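Local coordinates for conserved hypothetical secreted protein (Helicobacter pylori, PDB 4RNZ) that is a cell shape-determining, zinc-binding protein of the M23B metallopeptidase family that probably cleaves peptidoglycan peptides, at residues A[263-275]-A[280-292]. Residues are numbered along the deposited sequence; the frame is centred on the assembly and turned at random.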
loop_
_atom_site.group_PDB
_atom_site.type_symbol
_atom_site.label_atom_id
_atom_site.label_comp_id
_atom_site.label_asym_id
_atom_site.label_seq_id
_atom_site.Cartn_x
_atom_site.Cartn_y
_atom_site.Cartn_z
ATOM N N VAL A 263 4.944 9.472 4.791
ATOM C CA VAL A 263 4.154 10.611 5.280
ATOM C C VAL A 263 4.747 11.143 6.577
ATOM O O VAL A 263 4.989 10.377 7.485
ATOM C CB VAL A 263 2.712 10.147 5.535
ATOM C CG1 VAL A 263 1.896 11.188 6.302
ATOM C CG2 VAL A 263 2.050 9.790 4.210
ATOM N N TYR A 264 4.944 12.453 6.659
ATOM C CA TYR A 264 5.528 13.108 7.822
ATOM C C TYR A 264 4.609 14.231 8.244
ATOM O O TYR A 264 4.603 15.273 7.598
ATOM C CB TYR A 264 6.863 13.726 7.425
ATOM C CG TYR A 264 7.850 12.744 6.874
ATOM C CD1 TYR A 264 7.804 12.361 5.546
ATOM C CD2 TYR A 264 8.837 12.209 7.680
ATOM C CE1 TYR A 264 8.719 11.444 5.031
ATOM C CE2 TYR A 264 9.755 11.305 7.180
ATOM C CZ TYR A 264 9.702 10.936 5.852
ATOM O OH TYR A 264 10.603 10.023 5.372
ATOM N N ALA A 265 3.849 14.034 9.320
ATOM C CA ALA A 265 2.752 14.937 9.659
ATOM C C ALA A 265 2.900 15.601 11.025
ATOM O O ALA A 265 3.639 15.135 11.895
ATOM C CB ALA A 265 1.416 14.194 9.591
ATOM N N HIS A 266 2.116 16.667 11.172
ATOM C CA HIS A 266 2.050 17.541 12.322
ATOM C C HIS A 266 3.236 18.502 12.402
ATOM O O HIS A 266 3.648 18.870 13.484
ATOM C CB HIS A 266 1.899 16.753 13.631
ATOM C CG HIS A 266 0.703 15.853 13.650
ATOM N ND1 HIS A 266 -0.586 16.332 13.617
ATOM C CD2 HIS A 266 0.600 14.503 13.677
ATOM C CE1 HIS A 266 -1.431 15.318 13.628
ATOM N NE2 HIS A 266 -0.735 14.199 13.657
ATOM N N MET A 267 3.762 18.922 11.267
ATOM C CA MET A 267 4.945 19.753 11.266
ATOM C C MET A 267 4.593 21.181 11.699
ATOM O O MET A 267 3.475 21.639 11.473
ATOM C CB MET A 267 5.571 19.787 9.882
ATOM C CG MET A 267 6.076 18.456 9.383
ATOM S SD MET A 267 7.204 18.747 8.028
ATOM C CE MET A 267 7.373 17.048 7.522
ATOM N N SER A 268 5.547 21.872 12.329
ATOM C CA SER A 268 5.392 23.300 12.625
ATOM C C SER A 268 5.867 24.104 11.430
ATOM O O SER A 268 5.428 25.232 11.238
ATOM C CB SER A 268 6.125 23.715 13.908
ATOM O OG SER A 268 7.487 23.329 13.877
ATOM N N ALA A 269 6.706 23.514 10.584
ATOM C CA ALA A 269 7.261 24.232 9.432
ATOM C C ALA A 269 7.919 23.275 8.455
ATOM O O ALA A 269 8.426 22.218 8.858
ATOM C CB ALA A 269 8.291 25.262 9.908
ATOM N N PHE A 270 7.935 23.658 7.183
ATOM C CA PHE A 270 8.642 22.924 6.141
ATOM C C PHE A 270 10.019 23.544 5.968
ATOM O O PHE A 270 10.196 24.722 6.256
ATOM C CB PHE A 270 7.891 23.021 4.812
ATOM C CG PHE A 270 6.442 22.624 4.903
ATOM C CD1 PHE A 270 6.089 21.320 5.240
ATOM C CD2 PHE A 270 5.428 23.549 4.635
ATOM C CE1 PHE A 270 4.756 20.946 5.332
ATOM C CE2 PHE A 270 4.093 23.185 4.722
ATOM C CZ PHE A 270 3.757 21.880 5.064
ATOM N N ALA A 271 10.979 22.770 5.481
ATOM C CA ALA A 271 12.311 23.304 5.193
ATOM C C ALA A 271 12.218 24.326 4.058
ATOM O O ALA A 271 11.553 24.076 3.067
ATOM C CB ALA A 271 13.259 22.187 4.778
ATOM N N ASN A 272 12.928 25.439 4.196
ATOM C CA ASN A 272 13.055 26.413 3.119
ATOM C C ASN A 272 13.362 25.819 1.742
ATOM O O ASN A 272 14.315 25.059 1.572
ATOM C CB ASN A 272 14.140 27.441 3.457
ATOM C CG ASN A 272 14.069 28.668 2.554
ATOM O OD1 ASN A 272 14.567 28.661 1.424
ATOM N ND2 ASN A 272 13.426 29.716 3.042
ATOM N N GLY A 273 12.550 26.160 0.751
ATOM C CA GLY A 273 12.827 25.737 -0.609
ATOM C C GLY A 273 12.337 24.349 -0.956
ATOM O O GLY A 273 12.402 23.943 -2.121
ATOM N N LEU A 274 11.834 23.609 0.026
ATOM C CA LEU A 274 11.222 22.328 -0.278
ATOM C C LEU A 274 9.901 22.588 -1.016
ATOM O O LEU A 274 9.131 23.426 -0.584
ATOM C CB LEU A 274 10.944 21.568 1.020
ATOM C CG LEU A 274 10.507 20.120 0.841
ATOM C CD1 LEU A 274 11.666 19.285 0.314
ATOM C CD2 LEU A 274 9.975 19.568 2.158
ATOM N N LYS A 275 9.635 21.875 -2.101
ATOM C CA LYS A 275 8.319 21.976 -2.738
ATOM C C LYS A 275 7.903 20.710 -3.450
ATOM O O LYS A 275 8.718 19.820 -3.745
ATOM C CB LYS A 275 8.271 23.156 -3.721
ATOM C CG LYS A 275 9.090 22.945 -4.980
ATOM C CD LYS A 275 9.471 24.247 -5.678
ATOM C CE LYS A 275 10.662 24.009 -6.607
ATOM N NZ LYS A 275 10.962 25.162 -7.507
ATOM N N VAL A 280 14.407 14.670 -2.809
ATOM C CA VAL A 280 15.065 14.685 -1.486
ATOM C C VAL A 280 15.983 13.495 -1.276
ATOM O O VAL A 280 15.799 12.437 -1.879
ATOM C CB VAL A 280 14.052 14.703 -0.323
ATOM C CG1 VAL A 280 13.023 15.823 -0.508
ATOM C CG2 VAL A 280 13.362 13.358 -0.180
ATOM N N LYS A 281 16.968 13.658 -0.388
ATOM C CA LYS A 281 17.882 12.576 -0.084
ATOM C C LYS A 281 17.599 12.068 1.303
ATOM O O LYS A 281 17.164 12.827 2.165
ATOM C CB LYS A 281 19.326 13.058 -0.156
ATOM C CG LYS A 281 19.868 13.151 -1.565
ATOM C CD LYS A 281 21.382 13.299 -1.509
ATOM C CE LYS A 281 21.965 13.630 -2.871
ATOM N NZ LYS A 281 21.683 12.537 -3.845
ATOM N N LYS A 282 17.860 10.788 1.518
ATOM C CA LYS A 282 17.798 10.245 2.837
ATOM C C LYS A 282 18.672 11.118 3.743
ATOM O O LYS A 282 19.805 11.431 3.382
ATOM C CB LYS A 282 18.274 8.795 2.843
ATOM C CG LYS A 282 18.238 8.175 4.228
ATOM C CD LYS A 282 18.139 6.660 4.198
ATOM C CE LYS A 282 19.499 6.027 4.089
ATOM N NZ LYS A 282 19.373 4.557 4.305
ATOM N N GLY A 283 18.119 11.552 4.875
ATOM C CA GLY A 283 18.845 12.360 5.855
ATOM C C GLY A 283 18.672 13.847 5.692
ATOM O O GLY A 283 19.114 14.629 6.526
ATOM N N GLN A 284 18.039 14.261 4.606
ATOM C CA GLN A 284 17.846 15.680 4.354
ATOM C C GLN A 284 16.772 16.225 5.270
ATOM O O GLN A 284 15.746 15.577 5.459
ATOM C CB GLN A 284 17.416 15.842 2.911
ATOM C CG GLN A 284 17.173 17.266 2.439
ATOM C CD GLN A 284 16.903 17.279 0.958
ATOM O OE1 GLN A 284 17.352 16.412 0.231
ATOM N NE2 GLN A 284 16.200 18.267 0.505
ATOM N N ILE A 285 16.980 17.425 5.811
ATOM C CA ILE A 285 15.985 18.077 6.681
ATOM C C ILE A 285 14.772 18.466 5.823
ATOM O O ILE A 285 14.937 19.099 4.807
ATOM C CB ILE A 285 16.557 19.351 7.366
ATOM C CG1 ILE A 285 17.695 18.982 8.335
ATOM C CG2 ILE A 285 15.477 20.071 8.171
ATOM C CD1 ILE A 285 18.612 20.122 8.719
ATOM N N ILE A 286 13.572 18.075 6.236
ATOM C CA ILE A 286 12.357 18.430 5.511
ATOM C C ILE A 286 11.404 19.310 6.320
ATOM O O ILE A 286 10.402 19.789 5.783
ATOM C CB ILE A 286 11.631 17.170 4.976
ATOM C CG1 ILE A 286 11.301 16.180 6.099
ATOM C CG2 ILE A 286 12.502 16.470 3.956
ATOM C CD1 ILE A 286 10.450 15.012 5.610
ATOM N N GLY A 287 11.743 19.587 7.576
ATOM C CA GLY A 287 10.904 20.422 8.410
ATOM C C GLY A 287 11.171 20.261 9.897
ATOM O O GLY A 287 12.243 19.813 10.311
ATOM N N ARG A 288 10.166 20.598 10.689
ATOM C CA ARG A 288 10.279 20.636 12.114
ATOM C C ARG A 288 9.002 20.141 12.718
ATOM O O ARG A 288 7.908 20.412 12.189
ATOM C CB ARG A 288 10.508 22.078 12.585
ATOM C CG ARG A 288 11.860 22.679 12.252
ATOM C CD ARG A 288 11.891 24.125 12.769
ATOM N NE ARG A 288 13.191 24.759 12.598
ATOM C CZ ARG A 288 14.187 24.703 13.485
ATOM N NH1 ARG A 288 14.061 24.035 14.624
ATOM N NH2 ARG A 288 15.315 25.322 13.234
ATOM N N VAL A 289 9.125 19.474 13.857
ATOM C CA VAL A 289 7.982 18.943 14.582
ATOM C C VAL A 289 7.053 20.057 15.066
ATOM O O VAL A 289 7.505 21.112 15.536
ATOM C CB VAL A 289 8.444 18.143 15.821
ATOM C CG1 VAL A 289 7.287 17.780 16.733
ATOM C CG2 VAL A 289 9.184 16.887 15.403
ATOM N N GLY A 290 5.750 19.817 14.974
ATOM C CA GLY A 290 4.757 20.712 15.579
ATOM C C GLY A 290 3.729 19.912 16.335
ATOM O O GLY A 290 3.960 18.747 16.685
ATOM N N SER A 291 2.591 20.543 16.609
ATOM C CA SER A 291 1.370 19.800 16.938
ATOM C C SER A 291 0.174 20.229 16.059
ATOM O O SER A 291 -0.976 20.126 16.497
ATOM C CB SER A 291 1.033 19.969 18.411
ATOM O OG SER A 291 0.533 21.263 18.624
ATOM N N THR A 292 0.439 20.668 14.818
ATOM C CA THR A 292 -0.631 21.098 13.885
ATOM C C THR A 292 -1.580 19.937 13.609
ATOM O O THR A 292 -1.166 18.781 13.642
ATOM C CB THR A 292 -0.108 21.678 12.518
ATOM O OG1 THR A 292 0.859 20.799 11.911
ATOM C CG2 THR A 292 0.495 23.091 12.683
HETATM O O HOH W 1 5.495 16.903 13.693
#
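Antiparallel pairing of strands 269-270 and 285-289 joins the two segments in the M23 peptidase domain, where 285-289 is the middle strand of a small three-stranded sheet. Arg288 N donates to Ala269 O, and Ala271 N donates to Ile286 O. Between Met267 and Ala269 the register slips by one residue, a beta bulge. There Ser268 grips the partner strand twice: its N donates to Arg288 O (2.8 Å), and its OG, set between backbone N and carbonyl carbon (chi1 53°), donates to Val289 O (2.8 Å) from above that carbonyl's plane. Gly287 CA lies 3.1 Å from Ala269 O where the strands come close. Ile286 also reaches Tyr264, on the strand before the corner at 266-268, laying CD1 over the centre of its ring, a CH-pi contact 3.7 Å from the centroid, while Met267 CE touches the same methyl. Leu274 CD2 packs on Ile286 CB and its CD1 on Val280 CG1 (3.8 Å). At the far end, Thr292 OG1 donates to Met267 O. His266 ND1 points in its ring plane at Thr292 O, but the 2.5 Å length is doubtful, since Thr292 is poorly ordered at the edge of an unmodelled loop. His266 NE2 is hydrogen-bonded to Glu34 OE1; Glu34 binds zinc with His219, Asp223 and His301. This bond places the corner between the two sheets in the second shell of the M23 zinc site.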